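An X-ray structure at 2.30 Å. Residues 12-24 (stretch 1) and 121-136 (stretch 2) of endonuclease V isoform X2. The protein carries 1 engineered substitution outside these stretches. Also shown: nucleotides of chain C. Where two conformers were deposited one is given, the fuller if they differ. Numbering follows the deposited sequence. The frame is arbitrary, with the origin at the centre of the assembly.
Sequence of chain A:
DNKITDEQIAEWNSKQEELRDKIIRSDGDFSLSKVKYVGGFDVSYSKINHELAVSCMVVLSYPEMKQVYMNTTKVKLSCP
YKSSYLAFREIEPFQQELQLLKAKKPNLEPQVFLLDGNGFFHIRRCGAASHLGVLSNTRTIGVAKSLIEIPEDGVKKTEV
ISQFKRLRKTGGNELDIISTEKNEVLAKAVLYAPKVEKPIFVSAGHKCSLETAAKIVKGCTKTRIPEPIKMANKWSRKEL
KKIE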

# COMPACT_ATOMS: atom_id res chain seq x y z
N TRP A 12 -11.58 32.47 7.11
CA TRP A 12 -11.94 31.13 7.56
C TRP A 12 -12.18 31.11 9.07
O TRP A 12 -13.16 30.51 9.55
CB TRP A 12 -10.83 30.15 7.18
CG TRP A 12 -10.83 29.75 5.73
CD1 TRP A 12 -11.86 29.89 4.85
CD2 TRP A 12 -9.75 29.16 5.00
NE1 TRP A 12 -11.50 29.40 3.62
CE2 TRP A 12 -10.21 28.95 3.68
CE3 TRP A 12 -8.45 28.77 5.34
CZ2 TRP A 12 -9.41 28.37 2.70
CZ3 TRP A 12 -7.66 28.20 4.36
CH2 TRP A 12 -8.14 28.01 3.05
N ASN A 13 -11.30 31.76 9.83
CA ASN A 13 -11.49 31.87 11.27
C ASN A 13 -12.82 32.53 11.60
O ASN A 13 -13.54 32.09 12.50
CB ASN A 13 -10.34 32.65 11.90
CG ASN A 13 -9.03 31.88 11.88
OD1 ASN A 13 -9.00 30.67 11.62
ND2 ASN A 13 -7.93 32.57 12.15
N SER A 14 -13.17 33.59 10.85
CA SER A 14 -14.42 34.29 11.12
C SER A 14 -15.63 33.39 10.86
O SER A 14 -16.54 33.28 11.70
CB SER A 14 -14.49 35.56 10.28
OG SER A 14 -15.80 36.09 10.31
N LYS A 15 -15.66 32.73 9.69
CA LYS A 15 -16.77 31.82 9.39
C LYS A 15 -16.89 30.74 10.46
O LYS A 15 -18.00 30.39 10.89
CB LYS A 15 -16.57 31.17 8.02
CG LYS A 15 -16.71 32.10 6.83
CD LYS A 15 -15.76 31.63 5.71
CE LYS A 15 -16.25 31.98 4.31
NZ LYS A 15 -15.29 31.48 3.28
N GLN A 16 -15.76 30.20 10.90
CA GLN A 16 -15.80 29.17 11.94
C GLN A 16 -16.37 29.73 13.24
O GLN A 16 -17.21 29.08 13.88
CB GLN A 16 -14.40 28.60 12.15
CG GLN A 16 -13.94 27.72 11.00
CD GLN A 16 -12.53 27.19 11.17
OE1 GLN A 16 -11.75 27.70 11.97
NE2 GLN A 16 -12.19 26.17 10.38
N GLU A 17 -15.99 30.95 13.60
CA GLU A 17 -16.52 31.54 14.83
C GLU A 17 -18.03 31.74 14.75
O GLU A 17 -18.73 31.56 15.74
CB GLU A 17 -15.83 32.87 15.14
CG GLU A 17 -14.38 32.75 15.59
CD GLU A 17 -14.23 32.13 16.98
OE1 GLU A 17 -15.24 31.96 17.69
OE2 GLU A 17 -13.08 31.82 17.36
N GLU A 18 -18.55 32.12 13.58
CA GLU A 18 -20.00 32.28 13.52
C GLU A 18 -20.74 30.94 13.45
O GLU A 18 -21.89 30.86 13.90
CB GLU A 18 -20.39 33.21 12.37
CG GLU A 18 -20.32 32.67 10.96
CD GLU A 18 -20.86 33.69 9.96
OE1 GLU A 18 -21.22 34.81 10.39
OE2 GLU A 18 -20.93 33.38 8.75
N LEU A 19 -20.11 29.89 12.89
CA LEU A 19 -20.78 28.59 12.81
C LEU A 19 -20.76 27.80 14.11
O LEU A 19 -21.68 27.01 14.36
CB LEU A 19 -20.14 27.72 11.72
CG LEU A 19 -20.59 27.84 10.27
CD1 LEU A 19 -19.83 26.84 9.42
CD2 LEU A 19 -22.09 27.58 10.19
N ARG A 20 -19.73 27.99 14.95
CA ARG A 20 -19.50 27.04 16.04
C ARG A 20 -20.70 26.89 16.97
O ARG A 20 -20.95 25.79 17.47
CB ARG A 20 -18.24 27.45 16.83
CG ARG A 20 -18.31 28.83 17.46
CD ARG A 20 -16.96 29.25 18.05
NE ARG A 20 -16.58 28.41 19.18
CZ ARG A 20 -15.41 28.50 19.80
NH1 ARG A 20 -14.50 29.38 19.41
NH2 ARG A 20 -15.14 27.69 20.82
N ASP A 21 -21.48 27.95 17.19
CA ASP A 21 -22.61 27.81 18.11
C ASP A 21 -23.80 27.09 17.49
O ASP A 21 -24.76 26.78 18.21
CB ASP A 21 -23.06 29.18 18.64
CG ASP A 21 -23.93 29.95 17.65
OD1 ASP A 21 -23.70 29.84 16.43
OD2 ASP A 21 -24.84 30.68 18.10
N LYS A 22 -23.76 26.80 16.19
CA LYS A 22 -24.82 26.05 15.54
C LYS A 22 -24.61 24.55 15.63
O LYS A 22 -25.53 23.78 15.32
CB LYS A 22 -24.93 26.46 14.07
CG LYS A 22 -25.15 27.95 13.85
CD LYS A 22 -26.36 28.45 14.60
CE LYS A 22 -26.56 29.94 14.37
NZ LYS A 22 -25.33 30.72 14.69
N ILE A 23 -23.42 24.10 16.05
CA ILE A 23 -23.15 22.67 16.13
C ILE A 23 -23.89 22.10 17.33
O ILE A 23 -23.75 22.60 18.45
CB ILE A 23 -21.64 22.42 16.21
CG1 ILE A 23 -20.97 22.90 14.93
CG2 ILE A 23 -21.35 20.95 16.44
CD1 ILE A 23 -19.51 23.22 15.09
N ILE A 24 -24.66 21.04 17.10
CA ILE A 24 -25.46 20.41 18.14
C ILE A 24 -24.80 19.09 18.52
O ILE A 24 -24.58 18.23 17.66
CB ILE A 24 -26.92 20.20 17.70
CG1 ILE A 24 -27.59 21.55 17.47
CG2 ILE A 24 -27.68 19.40 18.74
CD1 ILE A 24 -29.00 21.46 16.92
N PHE A 121 -13.77 18.39 18.20
CA PHE A 121 -12.36 18.32 18.61
C PHE A 121 -11.51 19.21 17.71
O PHE A 121 -10.78 18.75 16.83
CB PHE A 121 -11.91 16.86 18.57
CG PHE A 121 -10.52 16.63 19.09
CD1 PHE A 121 -9.84 17.61 19.78
CD2 PHE A 121 -9.91 15.41 18.89
CE1 PHE A 121 -8.56 17.38 20.27
CE2 PHE A 121 -8.63 15.16 19.36
CZ PHE A 121 -7.95 16.15 20.05
N HIS A 122 -11.55 20.51 17.99
CA HIS A 122 -11.03 21.51 17.07
C HIS A 122 -10.75 22.79 17.84
O HIS A 122 -11.43 23.09 18.82
CB HIS A 122 -12.03 21.75 15.94
CG HIS A 122 -11.58 22.72 14.90
ND1 HIS A 122 -11.84 24.07 14.98
CD2 HIS A 122 -10.95 22.53 13.72
CE1 HIS A 122 -11.36 24.68 13.91
NE2 HIS A 122 -10.81 23.77 13.13
N ILE A 123 -9.73 23.54 17.39
CA ILE A 123 -9.30 24.74 18.11
C ILE A 123 -10.45 25.72 18.32
O ILE A 123 -10.58 26.33 19.39
CB ILE A 123 -8.11 25.41 17.40
CG1 ILE A 123 -7.71 26.68 18.16
CG2 ILE A 123 -8.43 25.68 15.93
CD1 ILE A 123 -6.43 27.31 17.68
N ARG A 124 -11.30 25.89 17.31
CA ARG A 124 -12.48 26.74 17.44
C ARG A 124 -13.77 25.93 17.48
O ARG A 124 -14.84 26.45 17.18
CB ARG A 124 -12.51 27.78 16.31
CG ARG A 124 -11.51 28.94 16.49
CD ARG A 124 -11.32 29.75 15.20
NE ARG A 124 -10.77 28.94 14.11
CZ ARG A 124 -9.48 28.73 13.88
NH1 ARG A 124 -8.56 29.28 14.68
NH2 ARG A 124 -9.10 27.98 12.86
N ARG A 125 -13.68 24.65 17.86
CA ARG A 125 -14.84 23.78 18.07
C ARG A 125 -15.71 23.67 16.82
O ARG A 125 -16.93 23.59 16.90
CB ARG A 125 -15.67 24.26 19.26
CG ARG A 125 -14.88 24.37 20.56
CD ARG A 125 -14.23 23.04 20.95
NE ARG A 125 -13.71 23.11 22.32
CZ ARG A 125 -12.46 23.43 22.63
NH1 ARG A 125 -11.58 23.71 21.67
NH2 ARG A 125 -12.09 23.48 23.91
N CYS A 126 -15.07 23.61 15.66
CA CYS A 126 -15.76 23.60 14.38
C CYS A 126 -14.92 22.85 13.35
O CYS A 126 -14.55 23.38 12.30
CB CYS A 126 -16.05 25.03 13.93
SG CYS A 126 -17.08 25.20 12.44
N GLY A 127 -14.60 21.59 13.63
CA GLY A 127 -13.89 20.77 12.67
C GLY A 127 -14.77 20.41 11.49
O GLY A 127 -15.99 20.63 11.48
N ALA A 128 -14.14 19.81 10.47
CA ALA A 128 -14.81 19.58 9.19
C ALA A 128 -16.07 18.73 9.34
O ALA A 128 -17.08 18.99 8.68
CB ALA A 128 -13.85 18.94 8.19
N ALA A 129 -16.04 17.73 10.22
CA ALA A 129 -17.22 16.87 10.39
C ALA A 129 -18.41 17.69 10.87
O ALA A 129 -19.53 17.56 10.35
CB ALA A 129 -16.91 15.74 11.36
N SER A 130 -18.18 18.55 11.86
CA SER A 130 -19.23 19.44 12.35
C SER A 130 -19.64 20.46 11.30
O SER A 130 -20.83 20.67 11.06
CB SER A 130 -18.76 20.15 13.62
OG SER A 130 -18.36 19.22 14.60
N HIS A 131 -18.65 21.09 10.66
CA HIS A 131 -18.90 22.11 9.65
C HIS A 131 -19.81 21.58 8.54
O HIS A 131 -20.86 22.16 8.23
CB HIS A 131 -17.55 22.56 9.09
CG HIS A 131 -17.60 23.79 8.23
ND1 HIS A 131 -16.71 24.82 8.37
CD2 HIS A 131 -18.41 24.12 7.19
CE1 HIS A 131 -16.97 25.75 7.47
NE2 HIS A 131 -18.00 25.35 6.74
N LEU A 132 -19.41 20.46 7.93
CA LEU A 132 -20.21 19.86 6.86
C LEU A 132 -21.58 19.44 7.38
O LEU A 132 -22.60 19.63 6.69
CB LEU A 132 -19.46 18.66 6.27
CG LEU A 132 -18.41 18.91 5.18
CD1 LEU A 132 -17.37 19.97 5.57
CD2 LEU A 132 -17.72 17.61 4.78
N GLY A 133 -21.64 18.92 8.62
CA GLY A 133 -22.93 18.57 9.19
C GLY A 133 -23.89 19.75 9.26
O GLY A 133 -25.05 19.66 8.85
N VAL A 134 -23.40 20.89 9.76
CA VAL A 134 -24.29 22.03 9.94
C VAL A 134 -24.66 22.64 8.60
O VAL A 134 -25.83 22.97 8.36
CB VAL A 134 -23.64 23.08 10.87
CG1 VAL A 134 -24.42 24.39 10.81
CG2 VAL A 134 -23.59 22.57 12.30
N LEU A 135 -23.69 22.78 7.70
CA LEU A 135 -23.98 23.41 6.42
C LEU A 135 -24.90 22.56 5.56
O LEU A 135 -25.55 23.10 4.66
CB LEU A 135 -22.69 23.72 5.66
CG LEU A 135 -21.90 24.93 6.18
CD1 LEU A 135 -20.85 25.38 5.18
CD2 LEU A 135 -22.83 26.06 6.54
N SER A 136 -24.98 21.25 5.81
CA SER A 136 -25.88 20.40 5.04
C SER A 136 -27.09 19.93 5.83
O SER A 136 -27.91 19.19 5.28
CB SER A 136 -25.11 19.19 4.50
OG SER A 136 -24.51 18.46 5.55
P DI C 5 -2.69 16.95 11.55
OP1 DI C 5 -1.69 15.87 11.84
OP2 DI C 5 -2.47 17.56 10.19
O5' DI C 5 -4.23 16.40 11.74
C5' DI C 5 -4.51 15.37 12.66
C4' DI C 5 -5.89 14.80 12.38
O4' DI C 5 -6.97 15.98 12.63
C3' DI C 5 -6.01 14.39 11.14
O3' DI C 5 -6.84 13.14 11.05
C2' DI C 5 -6.77 15.51 10.38
C1' DI C 5 -7.60 16.19 11.49
N9 DI C 5 -7.68 17.63 11.19
C8 DI C 5 -6.83 18.65 10.98
N7 DI C 5 -7.59 19.74 10.73
C5 DI C 5 -8.86 19.40 10.79
C6 DI C 5 -10.15 20.20 10.61
O6 DI C 5 -10.12 21.35 10.35
N1 DI C 5 -11.40 19.54 10.73
C2 DI C 5 -11.46 18.14 11.03
N3 DI C 5 -10.23 17.38 11.20
C4 DI C 5 -8.92 18.07 11.08
O HOH W 1 -14.20 24.27 9.83
O HOH W 2 -19.11 24.12 18.67
O HOH W 3 -11.95 28.78 20.81

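The apolar centre of the contact is built by L19 and I23, whose CA-to-CB bonds both point toward the second stretch. L19 (chi1 m, chi2 t) sets CD1 over the H131 ring, with both of its methyls near L135 CD2. L19 CD1 lies 3.6 Å from the centroid of the H131 ring and only 11° off the ring normal, a CH-pi contact over the face; L19 CD2 lies 4.0 Å from V134 CG1 and 4.0 Å from L135 CD2. L19 CB is 4.0 Å from C126 SG, so a branched aliphatic chain here meets ring, thiol and methyl surfaces at once.

One turn on, beyond the regular helix, I23 (m, t) continues the apolar surface. I23 CG1 packs 3.7 Å from V134 CG2, while I23 CD1 reaches 4.1 Å from C126 CB, 3.5 Å from S130 CB and 3.2 Å from R125 O. I23 CD1 also lies 3.8 Å from C126 CA, so this methyl packs against backbone as well as side chain. V134 faces both L19 and I23 from helix 128-136, whose axis approaches that of helix 12-19 to 11.4 Å at 66°.

Water bridges fringe this centre. Water 2 donates to R20 O (2.8 Å) and to R125 O (2.9 Å), joining the two backbones. Water 1 accepts from Q16 NE2 (2.8 Å), donates to C126 O (2.6 Å) and is hydrogen-bonded to H131 ND1 (3.0 Å), filling a gap in which Q16 NE2 and C126 O stand 4.1 Å apart.

The direct polar link is between Q16 and R124. Q16, buried and extended at chi2 (t), presents OE1 near the plane of the R124 guanidinium, where Q16 OE1 accepts from R124 NE (2.7 Å, 150°) and from R124 NH2 (2.8 Å, 137°). A neutral amide suits this site because its oxygen accepts two hydrogen bonds from R124 while its nitrogen donates one to water 1. N13 OD1 sits over a face of the same guanidinium, 3.0 Å from R124 NH2, but the angle is too poor for a hydrogen bond.

At the outer edge, E17 OE2 approaches R124 CG at 3.4 Å, and E17 OE1 receives R20 NH1 in a salt bridge (3.2 Å, 154°) within the first stretch. This helps hold the R20 guanidinium, one face of which lies against R125 N and R124 O. Water 3 accepts from R20 NH1 (3.0 Å) and donates to I123 O (3.1 Å). In all, 789 Å² is buried, both sides summed.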